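Long-range contact in PUA domain-containing protein (PDB 1Q7H), which is of unknown function but carries a PUA domain and probably binds RNA: residues P68-E80 with L89-I101. Sequence-based numbering, arbitrary orientation.
Sequences PSRNIVTVDEGAE and LFAPGIVSMDDSI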
loop_
_atom_site.group_PDB
_atom_site.type_symbol
_atom_site.label_atom_id
_atom_site.label_comp_id
_atom_site.label_asym_id
_atom_site.label_seq_id
_atom_site.Cartn_x
_atom_site.Cartn_y
_atom_site.Cartn_z
ATOM N N PRO A 68 5.163 3.974 5.976
ATOM C CA PRO A 68 4.273 3.519 7.041
ATOM C C PRO A 68 5.233 3.051 8.141
ATOM O O PRO A 68 6.420 2.838 7.873
ATOM C CB PRO A 68 3.537 2.341 6.393
ATOM C CG PRO A 68 4.552 1.803 5.446
ATOM C CD PRO A 68 5.053 3.088 4.805
ATOM N N SER A 69 4.737 2.880 9.359
ATOM C CA SER A 69 5.591 2.433 10.455
ATOM C C SER A 69 5.245 1.023 10.909
ATOM O O SER A 69 5.865 0.496 11.824
ATOM C CB SER A 69 5.490 3.388 11.643
ATOM O OG SER A 69 4.161 3.453 12.128
ATOM N N ARG A 70 4.244 0.416 10.285
ATOM C CA ARG A 70 3.867 -0.946 10.642
ATOM C C ARG A 70 3.411 -1.703 9.412
ATOM O O ARG A 70 3.170 -1.108 8.362
ATOM C CB ARG A 70 2.752 -0.947 11.705
ATOM C CG ARG A 70 1.521 -0.106 11.350
ATOM C CD ARG A 70 0.576 0.050 12.551
ATOM N NE ARG A 70 -0.152 -1.181 12.858
ATOM C CZ ARG A 70 -1.356 -1.500 12.377
ATOM N NH1 ARG A 70 -1.998 -0.679 11.556
ATOM N NH2 ARG A 70 -1.919 -2.652 12.718
ATOM N N ASN A 71 3.328 -3.021 9.557
ATOM C CA ASN A 71 2.881 -3.927 8.509
ATOM C C ASN A 71 3.766 -3.932 7.287
ATOM O O ASN A 71 3.289 -4.119 6.176
ATOM C CB ASN A 71 1.443 -3.596 8.115
ATOM C CG ASN A 71 0.466 -3.830 9.256
ATOM O OD1 ASN A 71 0.875 -4.034 10.397
ATOM N ND2 ASN A 71 -0.825 -3.796 8.954
ATOM N N ILE A 72 5.059 -3.743 7.501
ATOM C CA ILE A 72 6.010 -3.731 6.405
ATOM C C ILE A 72 6.558 -5.130 6.125
ATOM O O ILE A 72 6.819 -5.904 7.042
ATOM C CB ILE A 72 7.184 -2.790 6.715
ATOM C CG1 ILE A 72 6.692 -1.349 6.798
ATOM C CG2 ILE A 72 8.238 -2.895 5.639
ATOM C CD1 ILE A 72 7.721 -0.416 7.423
ATOM N N VAL A 73 6.722 -5.438 4.846
ATOM C CA VAL A 73 7.245 -6.725 4.411
ATOM C C VAL A 73 8.335 -6.458 3.392
ATOM O O VAL A 73 8.111 -5.765 2.402
ATOM C CB VAL A 73 6.148 -7.577 3.743
ATOM C CG1 VAL A 73 6.715 -8.904 3.301
ATOM C CG2 VAL A 73 4.995 -7.782 4.714
ATOM N N THR A 74 9.522 -6.995 3.645
ATOM C CA THR A 74 10.649 -6.806 2.747
ATOM C C THR A 74 10.893 -8.062 1.924
ATOM O O THR A 74 10.995 -9.160 2.471
ATOM C CB THR A 74 11.909 -6.461 3.540
ATOM O OG1 THR A 74 11.642 -5.303 4.329
ATOM C CG2 THR A 74 13.095 -6.178 2.599
ATOM N N VAL A 75 10.986 -7.892 0.609
ATOM C CA VAL A 75 11.205 -9.016 -0.290
ATOM C C VAL A 75 12.582 -8.950 -0.943
ATOM O O VAL A 75 13.211 -7.889 -0.970
ATOM C CB VAL A 75 10.099 -9.070 -1.365
ATOM C CG1 VAL A 75 8.723 -9.125 -0.678
ATOM C CG2 VAL A 75 10.187 -7.860 -2.279
ATOM N N ASP A 76 13.057 -10.081 -1.464
ATOM C CA ASP A 76 14.376 -10.100 -2.071
ATOM C C ASP A 76 14.372 -9.656 -3.523
ATOM O O ASP A 76 13.331 -9.387 -4.101
ATOM C CB ASP A 76 15.046 -11.488 -1.925
ATOM C CG ASP A 76 14.289 -12.610 -2.642
ATOM O OD1 ASP A 76 13.622 -12.356 -3.658
ATOM O OD2 ASP A 76 14.383 -13.771 -2.189
ATOM N N GLU A 77 15.563 -9.575 -4.094
ATOM C CA GLU A 77 15.746 -9.136 -5.461
ATOM C C GLU A 77 14.926 -9.936 -6.461
ATOM O O GLU A 77 14.336 -9.370 -7.376
ATOM C CB GLU A 77 17.228 -9.221 -5.828
ATOM C CG GLU A 77 17.589 -8.441 -7.072
ATOM C CD GLU A 77 19.049 -8.599 -7.459
ATOM O OE1 GLU A 77 19.519 -7.815 -8.312
ATOM O OE2 GLU A 77 19.719 -9.510 -6.916
ATOM N N GLY A 78 14.888 -11.254 -6.284
ATOM C CA GLY A 78 14.145 -12.096 -7.199
ATOM C C GLY A 78 12.642 -11.877 -7.214
ATOM O O GLY A 78 12.006 -12.031 -8.260
ATOM N N ALA A 79 12.068 -11.522 -6.066
ATOM C CA ALA A 79 10.624 -11.308 -5.970
ATOM C C ALA A 79 10.158 -9.984 -6.564
ATOM O O ALA A 79 9.110 -9.909 -7.202
ATOM C CB ALA A 79 10.184 -11.391 -4.505
ATOM N N GLU A 80 10.961 -8.946 -6.358
ATOM C CA GLU A 80 10.649 -7.595 -6.802
ATOM C C GLU A 80 10.045 -7.392 -8.192
ATOM O O GLU A 80 8.968 -6.803 -8.320
ATOM C CB GLU A 80 11.898 -6.722 -6.649
ATOM C CG GLU A 80 11.611 -5.246 -6.739
ATOM C CD GLU A 80 12.778 -4.403 -6.295
ATOM O OE1 GLU A 80 13.446 -4.781 -5.309
ATOM O OE2 GLU A 80 13.016 -3.353 -6.921
ATOM N N LEU A 89 2.518 -12.694 -3.516
ATOM C CA LEU A 89 3.796 -12.753 -2.827
ATOM C C LEU A 89 3.931 -14.086 -2.100
ATOM O O LEU A 89 3.105 -14.425 -1.254
ATOM C CB LEU A 89 3.902 -11.592 -1.827
ATOM C CG LEU A 89 5.085 -11.599 -0.855
ATOM C CD1 LEU A 89 6.390 -11.630 -1.627
ATOM C CD2 LEU A 89 5.005 -10.376 0.055
ATOM N N PHE A 90 4.979 -14.833 -2.427
ATOM C CA PHE A 90 5.215 -16.131 -1.812
ATOM C C PHE A 90 6.290 -16.053 -0.737
ATOM O O PHE A 90 7.275 -15.337 -0.881
ATOM C CB PHE A 90 5.559 -17.138 -2.905
ATOM C CG PHE A 90 4.416 -17.382 -3.856
ATOM C CD1 PHE A 90 3.396 -18.260 -3.519
ATOM C CD2 PHE A 90 4.300 -16.648 -5.030
ATOM C CE1 PHE A 90 2.268 -18.401 -4.334
ATOM C CE2 PHE A 90 3.174 -16.781 -5.852
ATOM C CZ PHE A 90 2.158 -17.659 -5.497
ATOM N N ALA A 91 6.083 -16.798 0.344
ATOM C CA ALA A 91 6.983 -16.794 1.492
ATOM C C ALA A 91 8.486 -16.900 1.234
ATOM O O ALA A 91 9.272 -16.225 1.897
ATOM C CB ALA A 91 6.552 -17.875 2.483
ATOM N N PRO A 92 8.912 -17.745 0.280
ATOM C CA PRO A 92 10.341 -17.897 -0.016
ATOM C C PRO A 92 11.031 -16.595 -0.405
ATOM O O PRO A 92 12.250 -16.461 -0.270
ATOM C CB PRO A 92 10.354 -18.894 -1.171
ATOM C CG PRO A 92 9.114 -19.677 -0.963
ATOM C CD PRO A 92 8.111 -18.623 -0.589
ATOM N N GLY A 93 10.264 -15.637 -0.905
ATOM C CA GLY A 93 10.864 -14.376 -1.311
ATOM C C GLY A 93 10.837 -13.300 -0.246
ATOM O O GLY A 93 11.233 -12.159 -0.497
ATOM N N ILE A 94 10.371 -13.644 0.949
ATOM C CA ILE A 94 10.310 -12.669 2.029
ATOM C C ILE A 94 11.575 -12.682 2.884
ATOM O O ILE A 94 11.985 -13.719 3.400
ATOM C CB ILE A 94 9.070 -12.905 2.920
ATOM C CG1 ILE A 94 7.805 -12.537 2.134
ATOM C CG2 ILE A 94 9.171 -12.079 4.205
ATOM C CD1 ILE A 94 6.513 -12.766 2.891
ATOM N N VAL A 95 12.193 -11.515 3.019
ATOM C CA VAL A 95 13.407 -11.363 3.806
ATOM C C VAL A 95 13.076 -11.080 5.277
ATOM O O VAL A 95 13.678 -11.653 6.185
ATOM C CB VAL A 95 14.262 -10.211 3.240
ATOM C CG1 VAL A 95 15.532 -10.050 4.051
ATOM C CG2 VAL A 95 14.592 -10.486 1.791
ATOM N N SER A 96 12.109 -10.200 5.510
ATOM C CA SER A 96 11.711 -9.863 6.871
ATOM C C SER A 96 10.344 -9.214 6.844
ATOM O O SER A 96 9.877 -8.793 5.797
ATOM C CB SER A 96 12.724 -8.898 7.498
ATOM O OG SER A 96 12.757 -7.680 6.769
HETATM N N MSE A 97 9.697 -9.133 7.995
HETATM C CA MSE A 97 8.389 -8.516 8.053
HETATM C C MSE A 97 8.022 -8.204 9.493
HETATM O O MSE A 97 8.631 -8.729 10.429
HETATM C CB MSE A 97 7.342 -9.445 7.421
HETATM C CG MSE A 97 7.040 -10.701 8.233
HETATM SE SE MSE A 97 6.087 -12.125 7.273
HETATM C CE MSE A 97 4.351 -11.302 7.012
ATOM N N ASP A 98 7.042 -7.319 9.656
ATOM C CA ASP A 98 6.538 -6.930 10.967
ATOM C C ASP A 98 6.006 -8.217 11.620
ATOM O O ASP A 98 5.149 -8.882 11.051
ATOM C CB ASP A 98 5.402 -5.924 10.776
ATOM C CG ASP A 98 4.943 -5.296 12.073
ATOM O OD1 ASP A 98 4.797 -6.015 13.089
ATOM O OD2 ASP A 98 4.710 -4.075 12.068
ATOM N N ASP A 99 6.499 -8.584 12.799
ATOM C CA ASP A 99 6.010 -9.823 13.399
ATOM C C ASP A 99 4.606 -9.736 13.962
ATOM O O ASP A 99 4.088 -10.715 14.483
ATOM C CB ASP A 99 6.974 -10.368 14.469
ATOM C CG ASP A 99 7.242 -9.384 15.592
ATOM O OD1 ASP A 99 6.305 -8.676 16.017
ATOM O OD2 ASP A 99 8.399 -9.335 16.067
ATOM N N SER A 100 3.967 -8.580 13.834
ATOM C CA SER A 100 2.617 -8.453 14.344
ATOM C C SER A 100 1.590 -8.658 13.230
ATOM O O SER A 100 0.395 -8.617 13.475
ATOM C CB SER A 100 2.421 -7.093 15.015
ATOM O OG SER A 100 2.359 -6.053 14.066
ATOM N N ILE A 101 2.063 -8.904 12.010
ATOM C CA ILE A 101 1.167 -9.120 10.879
ATOM C C ILE A 101 0.353 -10.409 11.003
ATOM O O ILE A 101 0.879 -11.480 11.312
ATOM C CB ILE A 101 1.950 -9.125 9.525
ATOM C CG1 ILE A 101 2.391 -7.705 9.163
ATOM C CG2 ILE A 101 1.076 -9.655 8.409
ATOM C CD1 ILE A 101 3.489 -7.651 8.098
HETATM O O HOH W 1 -0.102 -5.148 12.795
HETATM O O HOH W 2 1.221 -3.255 14.344
HETATM O O HOH W 3 6.686 -2.764 10.215
HETATM O O HOH W 4 10.522 -5.833 7.046
HETATM O O HOH W 5 14.545 -14.608 0.803
#
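An antiparallel pair at the edge of the PUA-domain sheet joins strands 72-75 and 94-97, interrupted by a classic beta bulge. Thr-74 N gives a nearly straight bond to Ser-96 O (2.8 Å, 170° at the hydrogen). Thr-74 O takes two backbone donors, Val-95 N at 2.7 Å and, weakly, Ser-96 N. Beyond the bulge Asp-76 N bonds Gly-93 O at 2.9 Å.

Val-73 is buried and spreads its methyls. CG1 stands anti to the backbone N (chi1 180°) and meets Ile-94 CD1 and Leu-89 CD2. Val-73 CG2 takes the other side, 3.7 Å from Ile-101 CD1 and against Met-97 CB. Val-75 CG1 adds Leu-89 CD1 at 3.6 Å. On the other face of the pair, a water joins Thr-74 OG1 and Ser-96 OG.

Asp-98 closes the end next to Asn-71: its N bonds Ile-72 O, 3.0 Å. Asp-98 OD2 accepts Asn-71 N at 3.1 Å from above the carboxylate plane. Asp-98 OD1 takes Ser-100 N (2.8 Å), an Asx turn, and Ser-100 OG, both from one face. With bonds at both oxygens, the carboxylate's rotation is fixed. With an alanine here, Asn-71 N and Ser-100 N and OG would probably lose this acceptor. The Asn-71 side chain is held separately, ND2 to Met-106 O. Strand 106-111 flanks 72-75 on its other side, so 94-97 is a bulged edge strand of the mixed PUA-fold sheet.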